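Local coordinates for protein cyclodipeptide synthase, BtCDPS (Bacillus thermoamylovorans, PDB 6ZTU) that probably joins two aminoacyl groups, as a rule delivered by aminoacyl-tRNAs, into a cyclodipeptide, at residues T79-A82 / E83-R87; A145-H148 / D149-S153; N128-Y131 / Y132-D136. All blocks are in the same frame, centred on the assembly; numbering follows the deposited sequence.

Contact 1. Residues T79-A82 / E83-R87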
loop_
_atom_site.group_PDB
_atom_site.type_symbol
_atom_site.label_atom_id
_atom_site.label_comp_id
_atom_site.label_asym_id
_atom_site.label_seq_id
_atom_site.Cartn_x
_atom_site.Cartn_y
_atom_site.Cartn_z
ATOM N N THR A 79 20.638 -7.444 8.600
ATOM C CA THR A 79 19.320 -7.640 9.208
ATOM C C THR A 79 19.151 -6.848 10.501
ATOM O O THR A 79 18.078 -6.291 10.756
ATOM C CB THR A 79 19.077 -9.130 9.466
ATOM O OG1 THR A 79 19.104 -9.847 8.220
ATOM C CG2 THR A 79 17.731 -9.355 10.154
ATOM N N THR A 80 20.200 -6.777 11.326
ATOM C CA THR A 80 20.091 -6.081 12.608
ATOM C C THR A 80 19.754 -4.605 12.417
ATOM O O THR A 80 18.835 -4.079 13.053
ATOM C CB THR A 80 21.391 -6.223 13.409
ATOM O OG1 THR A 80 21.760 -7.605 13.504
ATOM C CG2 THR A 80 21.214 -5.644 14.807
ATOM N N LYS A 81 20.505 -3.918 11.557
ATOM C CA LYS A 81 20.225 -2.509 11.305
ATOM C C LYS A 81 18.884 -2.334 10.594
ATOM O O LYS A 81 18.136 -1.397 10.894
ATOM C CB LYS A 81 21.364 -1.896 10.490
ATOM C CG LYS A 81 21.371 -0.373 10.445
ATOM C CD LYS A 81 22.648 0.140 9.792
ATOM C CE LYS A 81 22.355 0.990 8.562
ATOM N NZ LYS A 81 23.525 1.028 7.637
ATOM N N ALA A 82 18.561 -3.236 9.661
ATOM C CA ALA A 82 17.312 -3.126 8.906
ATOM C C ALA A 82 16.102 -3.212 9.830
ATOM O O ALA A 82 15.180 -2.392 9.743
ATOM C CB ALA A 82 17.247 -4.216 7.836
ATOM N N GLU A 83 16.093 -4.204 10.724
ATOM C CA GLU A 83 14.977 -4.365 11.654
ATOM C C GLU A 83 14.820 -3.140 12.546
ATOM O O GLU A 83 13.694 -2.726 12.851
ATOM C CB GLU A 83 15.178 -5.635 12.491
ATOM C CG GLU A 83 14.777 -6.928 11.766
ATOM C CD GLU A 83 15.183 -8.190 12.519
ATOM O OE1 GLU A 83 16.036 -8.099 13.429
ATOM O OE2 GLU A 83 14.647 -9.275 12.200
ATOM N N ARG A 84 15.936 -2.538 12.965
ATOM C CA ARG A 84 15.862 -1.301 13.742
ATOM C C ARG A 84 15.215 -0.184 12.935
ATOM O O ARG A 84 14.300 0.498 13.414
ATOM C CB ARG A 84 17.259 -0.872 14.200
ATOM C CG ARG A 84 17.752 -1.510 15.479
ATOM C CD ARG A 84 19.092 -0.907 15.870
ATOM N NE ARG A 84 20.194 -1.842 15.655
ATOM C CZ ARG A 84 21.426 -1.475 15.312
ATOM N NH1 ARG A 84 21.712 -0.190 15.130
ATOM N NH2 ARG A 84 22.367 -2.395 15.136
ATOM N N LYS A 85 15.697 0.031 11.709
ATOM C CA LYS A 85 15.166 1.119 10.897
ATOM C C LYS A 85 13.677 0.941 10.636
ATOM O O LYS A 85 12.932 1.923 10.644
ATOM C CB LYS A 85 15.945 1.228 9.588
ATOM C CG LYS A 85 17.406 1.608 9.794
ATOM C CD LYS A 85 18.135 1.803 8.483
ATOM C CE LYS A 85 17.642 3.048 7.755
ATOM N NZ LYS A 85 18.498 3.374 6.581
ATOM N N VAL A 86 13.221 -0.302 10.456
ATOM C CA VAL A 86 11.796 -0.552 10.260
ATOM C C VAL A 86 11.008 -0.158 11.505
ATOM O O VAL A 86 10.043 0.609 11.428
ATOM C CB VAL A 86 11.549 -2.024 9.882
ATOM C CG1 VAL A 86 10.052 -2.328 9.874
ATOM C CG2 VAL A 86 12.165 -2.334 8.531
ATOM N N ARG A 87 11.406 -0.679 12.673
ATOM C CA ARG A 87 10.689 -0.355 13.907
ATOM C C ARG A 87 10.557 1.151 14.096
ATOM O O ARG A 87 9.492 1.651 14.474
ATOM C CB ARG A 87 11.398 -0.979 15.113
ATOM C CG ARG A 87 11.223 -2.488 15.251
ATOM C CD ARG A 87 11.875 -2.992 16.541
ATOM N NE ARG A 87 13.011 -3.877 16.280
ATOM C CZ ARG A 87 14.276 -3.568 16.553
ATOM N NH1 ARG A 87 14.575 -2.394 17.096
ATOM N NH2 ARG A 87 15.246 -4.431 16.276
HETATM O O HOH W 1 17.807 -4.709 15.615
#
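Residues Thr79-Ala82 and Glu83-Arg87 are consecutive turns at the start of helix 79-103, joined by backbone N-H...O hydrogen bonds from Glu83, Arg84, Lys85 and Val86 to the carbonyls of Thr79, Thr80, Lys81 and Ala82. The longest of the four runs from Arg84 N to Thr80 O, at 3.3 Å. Thr80 O has a second partner, a water that donates to it at 2.8 Å. The same water accepts from Arg87 NH2 at 2.7 Å and so ties the end of that side chain back to the first turn.

Among the side chains, Arg84 turns back toward the first turn. Its chain bends at chi3 (-108°), which lays one face of the guanidinium over Lys81 CA. The methyl of Thr80 meets the same group at its edge, with Thr80 CG2 3.5 Å from Arg84 NH2.

Glu83 runs past Thr79 with its side chain stretched out. Thr79 CG2 lies 3.7 Å from Glu83 CD, a van der Waals contact of the methyl with the carboxylate. Thr79 OG1 faces elsewhere and is hydrogen-bonded to Glu73. Lys85 packs its aliphatic part on the backbone of the turn before, with Lys85 CG 3.3 Å from Lys81 O.

Lys81, Arg84, Lys85 and Arg87 make this end of the helix strongly basic. This is consistent with the basic helix that contacts tRNA in relatives such as AlbC.

The helix lies against helix 68-74. Ala82 and Lys85 touch Leu72, and Thr79 and Glu83 touch Lys69. Farther along, Val86 packs on Phe36, in a loop after strand 28-32 of the central sheet.

Contact 2. Residues A145-H148 / D149-S153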
loop_
_atom_site.group_PDB
_atom_site.type_symbol
_atom_site.label_atom_id
_atom_site.label_comp_id
_atom_site.label_asym_id
_atom_site.label_seq_id
_atom_site.Cartn_x
_atom_site.Cartn_y
_atom_site.Cartn_z
ATOM N N ALA A 145 8.496 -6.737 -11.201
ATOM C CA ALA A 145 8.555 -5.334 -11.588
ATOM C C ALA A 145 8.139 -4.421 -10.439
ATOM O O ALA A 145 8.717 -3.340 -10.261
ATOM C CB ALA A 145 7.675 -5.082 -12.813
ATOM N N MET A 146 7.114 -4.809 -9.672
ATOM C CA MET A 146 6.785 -4.042 -8.474
ATOM C C MET A 146 7.960 -4.031 -7.510
ATOM O O MET A 146 8.220 -3.024 -6.842
ATOM C CB MET A 146 5.553 -4.627 -7.775
ATOM C CG MET A 146 4.247 -4.230 -8.391
ATOM S SD MET A 146 2.851 -4.736 -7.347
ATOM C CE MET A 146 2.986 -3.560 -6.009
ATOM N N SER A 147 8.661 -5.159 -7.412
ATOM C CA SER A 147 9.843 -5.244 -6.557
ATOM C C SER A 147 10.932 -4.302 -7.055
ATOM O O SER A 147 11.554 -3.572 -6.275
ATOM C CB SER A 147 10.345 -6.690 -6.530
ATOM O OG SER A 147 11.508 -6.798 -5.725
ATOM N N HIS A 148 11.165 -4.307 -8.363
ATOM C CA HIS A 148 12.146 -3.400 -8.952
ATOM C C HIS A 148 11.796 -1.948 -8.656
ATOM O O HIS A 148 12.670 -1.152 -8.297
ATOM C CB HIS A 148 12.228 -3.652 -10.459
ATOM C CG HIS A 148 13.421 -3.025 -11.110
ATOM N ND1 HIS A 148 13.498 -1.674 -11.376
ATOM C CD2 HIS A 148 14.590 -3.560 -11.533
ATOM C CE1 HIS A 148 14.661 -1.404 -11.939
ATOM N NE2 HIS A 148 15.343 -2.531 -12.049
ATOM N N ASP A 149 10.517 -1.585 -8.809
ATOM C CA ASP A 149 10.076 -0.226 -8.501
ATOM C C ASP A 149 10.388 0.133 -7.058
ATOM O O ASP A 149 10.874 1.234 -6.764
ATOM C CB ASP A 149 8.570 -0.085 -8.730
ATOM C CG ASP A 149 8.176 -0.147 -10.186
ATOM O OD1 ASP A 149 9.056 -0.105 -11.076
ATOM O OD2 ASP A 149 6.952 -0.253 -10.427
ATOM N N ALA A 150 10.070 -0.779 -6.134
ATOM C CA ALA A 150 10.295 -0.526 -4.716
ATOM C C ALA A 150 11.776 -0.325 -4.417
ATOM O O ALA A 150 12.137 0.543 -3.617
ATOM C CB ALA A 150 9.734 -1.682 -3.879
ATOM N N LEU A 151 12.646 -1.115 -5.050
ATOM C CA LEU A 151 14.080 -1.003 -4.774
ATOM C C LEU A 151 14.678 0.214 -5.460
ATOM O O LEU A 151 15.500 0.921 -4.868
ATOM C CB LEU A 151 14.815 -2.268 -5.218
ATOM C CG LEU A 151 14.540 -3.537 -4.407
ATOM C CD1 LEU A 151 15.303 -4.716 -4.972
ATOM C CD2 LEU A 151 14.878 -3.339 -2.924
ATOM N N SER A 152 14.262 0.488 -6.698
ATOM C CA SER A 152 14.819 1.622 -7.428
ATOM C C SER A 152 14.473 2.945 -6.751
ATOM O O SER A 152 15.329 3.829 -6.630
ATOM C CB SER A 152 14.332 1.590 -8.881
ATOM O OG SER A 152 13.192 2.407 -9.043
ATOM N N SER A 153 13.233 3.099 -6.278
ATOM C CA SER A 153 12.866 4.374 -5.673
ATOM C C SER A 153 13.577 4.587 -4.342
ATOM O O SER A 153 13.867 5.730 -3.974
ATOM C CB SER A 153 11.347 4.476 -5.503
ATOM O OG SER A 153 10.840 3.497 -4.617
HETATM O O HOH W 2 11.744 0.150 -11.565
#
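His148 and Asp149 are linked by one water on the surface of helix 137-157. The water lies in the plane of the imidazole, at its edge, 2.5 Å from His148 ND1. It donates to Asp149 OD1 at 2.7 Å. CG of His148 is anti to its own backbone N (chi1 -166°), and the ring edge passes near the N-H of Asp149. Ser152, one turn on, approaches the ring obliquely: its CB is 4.2 Å from His148 ND1. The backbone below is regular, and Ser152 N bonds to His148 O at 2.8 Å.

The Asp149 carboxylate folds back beside the preceding turn, where Asp149 CG is 3.2 Å from Ala145 O. Asp149 OD1 and Ala145 O are both acceptors and make no bond with each other. Asp149 O is gripped by Ser153 N and Ser153 OG, which arrive from opposite faces of its carbonyl plane. The hydroxyl bond, Ser153 OG to Asp149 O, is 3.1 Å.

Ser147 belongs to the buried side of the helix. Its carbonyl accepts from Leu151 N, and its OG bonds to Leu170 O. Here helix 137-157 packs on helix 167-191: Ser147 and Leu151 meet Ala173, while Met146 touches Glu180 of the hexanediol pocket. Helix 68-74 lies against Ala150 and Leu151 through Leu71 and Ala74.

Contact 3. Residues N128-Y131 / Y132-D136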
loop_
_atom_site.group_PDB
_atom_site.type_symbol
_atom_site.label_atom_id
_atom_site.label_comp_id
_atom_site.label_asym_id
_atom_site.label_seq_id
_atom_site.Cartn_x
_atom_site.Cartn_y
_atom_site.Cartn_z
ATOM N N ASN A 128 -3.102 -17.460 -2.780
ATOM C CA ASN A 128 -3.329 -17.314 -4.221
ATOM C C ASN A 128 -2.206 -16.526 -4.878
ATOM O O ASN A 128 -1.736 -16.882 -5.964
ATOM C CB ASN A 128 -4.655 -16.607 -4.501
ATOM C CG ASN A 128 -5.852 -17.488 -4.251
ATOM O OD1 ASN A 128 -5.782 -18.703 -4.390
ATOM N ND2 ASN A 128 -6.971 -16.872 -3.885
ATOM N N VAL A 129 -1.793 -15.428 -4.252
ATOM C CA VAL A 129 -0.715 -14.605 -4.796
ATOM C C VAL A 129 0.567 -15.419 -4.920
ATOM O O VAL A 129 1.264 -15.358 -5.938
ATOM C CB VAL A 129 -0.521 -13.356 -3.912
ATOM C CG1 VAL A 129 0.741 -12.623 -4.293
ATOM C CG2 VAL A 129 -1.722 -12.420 -4.048
ATOM N N ILE A 130 0.899 -16.199 -3.890
ATOM C CA ILE A 130 2.130 -16.983 -3.936
ATOM C C ILE A 130 2.026 -18.086 -4.979
ATOM O O ILE A 130 2.998 -18.394 -5.675
ATOM C CB ILE A 130 2.428 -17.552 -2.539
ATOM C CG1 ILE A 130 2.896 -16.432 -1.619
ATOM C CG2 ILE A 130 3.443 -18.686 -2.622
ATOM C CD1 ILE A 130 2.879 -16.829 -0.164
ATOM N N TYR A 131 0.850 -18.703 -5.096
ATOM C CA TYR A 131 0.653 -19.759 -6.082
ATOM C C TYR A 131 0.877 -19.234 -7.499
ATOM O O TYR A 131 1.630 -19.823 -8.285
ATOM C CB TYR A 131 -0.750 -20.344 -5.933
ATOM C CG TYR A 131 -1.072 -21.391 -6.963
ATOM C CD1 TYR A 131 -0.755 -22.725 -6.743
ATOM C CD2 TYR A 131 -1.671 -21.048 -8.170
ATOM C CE1 TYR A 131 -1.046 -23.696 -7.686
ATOM C CE2 TYR A 131 -1.964 -22.014 -9.119
ATOM C CZ TYR A 131 -1.645 -23.332 -8.870
ATOM O OH TYR A 131 -1.934 -24.299 -9.812
ATOM N N TYR A 132 0.250 -18.113 -7.839
ATOM C CA TYR A 132 0.428 -17.604 -9.197
ATOM C C TYR A 132 1.799 -16.972 -9.401
ATOM O O TYR A 132 2.298 -16.954 -10.536
ATOM C CB TYR A 132 -0.720 -16.645 -9.535
ATOM C CG TYR A 132 -1.986 -17.447 -9.799
ATOM C CD1 TYR A 132 -2.116 -18.201 -10.962
ATOM C CD2 TYR A 132 -3.005 -17.517 -8.858
ATOM C CE1 TYR A 132 -3.240 -18.979 -11.194
ATOM C CE2 TYR A 132 -4.137 -18.291 -9.088
ATOM C CZ TYR A 132 -4.241 -19.016 -10.261
ATOM O OH TYR A 132 -5.349 -19.793 -10.514
ATOM N N PHE A 133 2.440 -16.475 -8.335
ATOM C CA PHE A 133 3.822 -16.032 -8.473
ATOM C C PHE A 133 4.718 -17.193 -8.891
ATOM O O PHE A 133 5.650 -17.018 -9.683
ATOM C CB PHE A 133 4.329 -15.426 -7.159
ATOM C CG PHE A 133 5.760 -14.964 -7.217
ATOM C CD1 PHE A 133 6.069 -13.709 -7.689
ATOM C CD2 PHE A 133 6.795 -15.801 -6.822
ATOM C CE1 PHE A 133 7.376 -13.268 -7.758
ATOM C CE2 PHE A 133 8.115 -15.366 -6.888
ATOM C CZ PHE A 133 8.400 -14.096 -7.351
ATOM N N GLU A 134 4.456 -18.381 -8.349
ATOM C CA GLU A 134 5.238 -19.564 -8.687
ATOM C C GLU A 134 4.878 -20.106 -10.064
ATOM O O GLU A 134 5.769 -20.499 -10.823
ATOM C CB GLU A 134 5.021 -20.662 -7.640
ATOM C CG GLU A 134 5.555 -20.346 -6.266
ATOM C CD GLU A 134 5.364 -21.514 -5.304
ATOM O OE1 GLU A 134 5.341 -22.679 -5.776
ATOM O OE2 GLU A 134 5.223 -21.264 -4.084
ATOM N N LYS A 135 3.586 -20.105 -10.415
ATOM C CA LYS A 135 3.076 -20.889 -11.537
ATOM C C LYS A 135 2.781 -20.078 -12.794
ATOM O O LYS A 135 2.692 -20.672 -13.874
ATOM C CB LYS A 135 1.790 -21.629 -11.132
ATOM C CG LYS A 135 1.963 -22.649 -10.002
ATOM C CD LYS A 135 2.648 -23.911 -10.482
ATOM C CE LYS A 135 2.746 -24.938 -9.362
ATOM N NZ LYS A 135 3.332 -26.216 -9.848
ATOM N N ASP A 136 2.576 -18.763 -12.692
ATOM C CA ASP A 136 2.272 -17.932 -13.866
ATOM C C ASP A 136 3.437 -16.975 -14.086
ATOM O O ASP A 136 3.537 -15.952 -13.402
ATOM C CB ASP A 136 0.963 -17.159 -13.704
ATOM C CG ASP A 136 0.650 -16.270 -14.921
ATOM O OD1 ASP A 136 1.434 -16.276 -15.881
ATOM O OD2 ASP A 136 -0.393 -15.582 -14.926
#
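Residues Asn128-Tyr131 and Tyr132-Asp136 form the last turns of helix 120-135, with backbone N-H...O hydrogen bonds from Tyr132, Phe133, Glu134 and Lys135 to the carbonyls four residues earlier. The protein has a Rossmann-like fold, and this helix lies at its periphery, packed on other helices. Near its end the hydrogen bonds become less straight. Lys135 N still reaches Tyr131 O at 2.9 Å, but the angle at its hydrogen is 137°. Glu134 N adds a weak bond to the same oxygen.

The main side-chain feature is a T-shaped stack of adjacent tyrosines. The edge of Tyr131 meets the face of Tyr132, with ring centroids 5.0 Å apart and planes at 84°. Tyr131 CD2 stands over the centre of the Tyr132 ring. The two rings can meet because their first torsions differ: that of Tyr131 swings CG opposite the amide N (chi1 177°), while CG of Tyr132 lies beside its own. At the edge of the Tyr132 ring, Tyr132 CD2 is 3.2 Å from Asn128 O.

One face of Tyr131 receives Lys135, which bends at chi2, in a CH-pi contact, with Lys135 CG 3.9 Å from the Tyr131 ring centroid. On another side of the helix, Glu134 runs alongside Ile130, where Glu134 OE2 is 3.5 Å from Ile130 CG2.

The inward residues are Val129 and Phe133, which pack on helix 167-191. Phe133 also meets Cys143 and Leu144. Asp136 leaves helical geometry and acts as N-cap of helix 137-157, its OD1 accepting a hydrogen bond from Lys138 N.

How the contacts relate
From the N terminus the order is contact 1, contact 3, contact 2. Each stays within one helix, so none closes a loop longer than a helical turn, and none nests in or crosses another. Contact 1 opens helix 79-103. After strand 110-112 the chain reaches contact 3 at the end of helix 120-135, and a one-residue break at Asp136 leads into helix 137-157, which carries contact 2. The centres of contacts 2 and 3 are about 19 Å apart. Both pack on helix 167-191, which contributes Tyr176, Glu180 and Phe184 to the hexanediol pocket. Contacts 1 and 2 do not touch, but helix 68-74 packs against both.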